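Long-range contact in mirolysin (Tannerella forsythia, PDB 6R7V), which is the zymogen of a pappalysin-family zinc metallopeptidase, a metzincin held latent by a cysteine switch and probably cleaving peptide bonds once released: residues Gln168-Phe173 / Gly295-Met300. The protein carries 1 engineered substitution. Residues are numbered along the deposited sequence; the frame is centred on the assembly and turned at random.
Sequences QFPFEF and GIRREM
The guanidinium of Arg297 and the ring of Phe173 meet with their planes 88° apart, NH1 lying 4.0 Å from Phe173 CD1, obliquely to the ring. Near the guanidinium plane, at its edge, sits Gln168 O, 4.3 Å from Arg297 NH2, too long for a bond. Pro170 comes in obliquely as well, its CG 3.9 Å from Arg297 NH2, and its side chain crosses that of the arginine at about a right angle. What brings the arginine head here is a chain extended from CG to NE (chi3 -180°), reaching in from a type I turn that runs from Gly295 to Arg298. Its strong polar partners lie beyond the two segments: NH1 forms a salt bridge with Asp180, NH2 is hydrogen-bonded to Trp212 O, and the Trp212 ring adds a cation-pi contact. Asp180 probably offsets much of the charge of this buried guanidinium.

Ile296 adds apolar contacts through two branches. CG2 lies 4.1 Å from Pro170 CB, while CG1, anti to the backbone N (chi1 -164°), is 4.3 Å from Phe173 CB. Within the other segment, Phe173 N bonds to Pro170 O (3.0 Å), closing the short 3-10 turn that presents both apolar residues.

The arrangement thus packs a turn from the C-terminal region against the loop following strand 165-167 in this metzincin catalytic domain, with Arg297 also tying in Trp212, next to the zinc ligand His211.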
loop_
_atom_site.group_PDB
_atom_site.type_symbol
_atom_site.label_atom_id
_atom_site.label_comp_id
_atom_site.label_asym_id
_atom_site.label_seq_id
_atom_site.Cartn_x
_atom_site.Cartn_y
_atom_site.Cartn_z
ATOM N N GLN A 168 1.262 7.514 0.812
ATOM C CA GLN A 168 0.799 8.585 1.664
ATOM C C GLN A 168 -0.350 8.020 2.515
ATOM O O GLN A 168 -1.257 7.390 1.982
ATOM C CB GLN A 168 0.364 9.824 0.847
ATOM C CG GLN A 168 0.070 10.994 1.780
ATOM C CD GLN A 168 -0.197 12.263 1.026
ATOM O OE1 GLN A 168 0.714 12.881 0.509
ATOM N NE2 GLN A 168 -1.450 12.663 0.962
ATOM N N PHE A 169 -0.328 8.254 3.837
ATOM C CA PHE A 169 -1.351 7.716 4.722
ATOM C C PHE A 169 -2.647 8.528 4.693
ATOM O O PHE A 169 -2.591 9.748 4.475
ATOM C CB PHE A 169 -0.820 7.714 6.164
ATOM C CG PHE A 169 0.226 6.670 6.448
ATOM C CD1 PHE A 169 1.574 7.008 6.489
ATOM C CD2 PHE A 169 -0.134 5.353 6.682
ATOM C CE1 PHE A 169 2.551 6.026 6.689
ATOM C CE2 PHE A 169 0.842 4.379 6.936
ATOM C CZ PHE A 169 2.175 4.726 6.957
ATOM N N PRO A 170 -3.802 7.904 5.040
ATOM C CA PRO A 170 -5.074 8.641 5.020
ATOM C C PRO A 170 -5.137 9.847 5.947
ATOM O O PRO A 170 -5.868 10.793 5.622
ATOM C CB PRO A 170 -6.092 7.598 5.489
ATOM C CG PRO A 170 -5.495 6.277 5.100
ATOM C CD PRO A 170 -4.015 6.450 5.228
ATOM N N PHE A 171 -4.379 9.862 7.070
ATOM C CA PHE A 171 -4.451 11.025 7.961
ATOM C C PHE A 171 -3.901 12.291 7.287
ATOM O O PHE A 171 -4.121 13.400 7.790
ATOM C CB PHE A 171 -3.736 10.786 9.323
ATOM C CG PHE A 171 -2.227 10.998 9.296
ATOM C CD1 PHE A 171 -1.372 9.978 8.900
ATOM C CD2 PHE A 171 -1.675 12.223 9.637
ATOM C CE1 PHE A 171 0.013 10.174 8.866
ATOM C CE2 PHE A 171 -0.290 12.435 9.552
ATOM C CZ PHE A 171 0.539 11.408 9.156
ATOM N N GLU A 172 -3.151 12.124 6.200
ATOM C CA GLU A 172 -2.548 13.227 5.450
ATOM C C GLU A 172 -3.456 13.696 4.304
ATOM O O GLU A 172 -3.102 14.681 3.644
ATOM C CB GLU A 172 -1.181 12.800 4.834
ATOM C CG GLU A 172 -0.299 11.891 5.706
ATOM C CD GLU A 172 1.099 11.573 5.192
ATOM O OE1 GLU A 172 1.412 10.394 4.877
ATOM O OE2 GLU A 172 1.901 12.530 5.129
ATOM N N PHE A 173 -4.587 12.992 4.029
ATOM C CA PHE A 173 -5.409 13.329 2.862
ATOM C C PHE A 173 -5.943 14.757 2.904
ATOM O O PHE A 173 -5.828 15.472 1.897
ATOM C CB PHE A 173 -6.563 12.340 2.675
ATOM C CG PHE A 173 -7.274 12.567 1.364
ATOM C CD1 PHE A 173 -6.804 11.987 0.196
ATOM C CD2 PHE A 173 -8.343 13.459 1.276
ATOM C CE1 PHE A 173 -7.449 12.203 -1.019
ATOM C CE2 PHE A 173 -8.991 13.676 0.053
ATOM C CZ PHE A 173 -8.524 13.061 -1.090
ATOM N N GLY A 295 -16.490 7.914 6.119
ATOM C CA GLY A 295 -15.225 7.343 5.646
ATOM C C GLY A 295 -14.462 8.339 4.805
ATOM O O GLY A 295 -15.042 8.936 3.904
ATOM N N ILE A 296 -13.161 8.521 5.074
ATOM C CA ILE A 296 -12.370 9.518 4.337
ATOM C C ILE A 296 -12.316 9.188 2.821
ATOM O O ILE A 296 -12.239 10.121 2.017
ATOM C CB ILE A 296 -10.952 9.691 4.966
ATOM C CG1 ILE A 296 -10.243 10.975 4.487
ATOM C CG2 ILE A 296 -10.065 8.457 4.779
ATOM C CD1 ILE A 296 -10.634 12.277 5.202
ATOM N N ARG A 297 -12.401 7.880 2.431
ATOM C CA ARG A 297 -12.351 7.497 1.023
ATOM C C ARG A 297 -13.749 7.099 0.492
ATOM O O ARG A 297 -13.831 6.504 -0.572
ATOM C CB ARG A 297 -11.320 6.366 0.807
ATOM C CG ARG A 297 -9.933 6.691 1.383
ATOM C CD ARG A 297 -8.848 5.819 0.705
ATOM N NE ARG A 297 -7.484 6.059 1.202
ATOM C CZ ARG A 297 -6.743 7.107 0.847
ATOM N NH1 ARG A 297 -7.252 8.060 0.069
ATOM N NH2 ARG A 297 -5.502 7.231 1.296
ATOM N N ARG A 298 -14.848 7.469 1.186
ATOM C CA ARG A 298 -16.198 7.086 0.747
ATOM C C ARG A 298 -16.574 7.599 -0.658
ATOM O O ARG A 298 -17.295 6.894 -1.370
ATOM C CB ARG A 298 -17.262 7.511 1.770
ATOM C CG ARG A 298 -17.507 9.008 1.812
ATOM C CD ARG A 298 -18.403 9.444 2.967
ATOM N NE ARG A 298 -18.583 10.897 2.972
ATOM C CZ ARG A 298 -17.774 11.763 3.579
ATOM N NH1 ARG A 298 -16.711 11.335 4.248
ATOM N NH2 ARG A 298 -18.030 13.064 3.530
ATOM N N GLU A 299 -16.095 8.800 -1.058
ATOM C CA GLU A 299 -16.433 9.392 -2.363
ATOM C C GLU A 299 -15.932 8.527 -3.516
ATOM O O GLU A 299 -16.556 8.488 -4.581
ATOM C CB GLU A 299 -15.869 10.810 -2.508
ATOM C CG GLU A 299 -16.747 11.731 -3.333
ATOM C CD GLU A 299 -16.122 12.262 -4.605
ATOM O OE1 GLU A 299 -15.670 13.430 -4.604
ATOM O OE2 GLU A 299 -16.089 11.514 -5.608
ATOM N N MET A 300 -14.819 7.802 -3.300
ATOM C CA MET A 300 -14.277 6.962 -4.332
ATOM C C MET A 300 -15.303 5.903 -4.734
ATOM O O MET A 300 -15.288 5.434 -5.867
ATOM C CB MET A 300 -12.984 6.314 -3.841
ATOM C CG MET A 300 -12.305 5.516 -4.894
ATOM S SD MET A 300 -10.695 5.037 -4.331
ATOM C CE MET A 300 -9.758 6.561 -4.677
#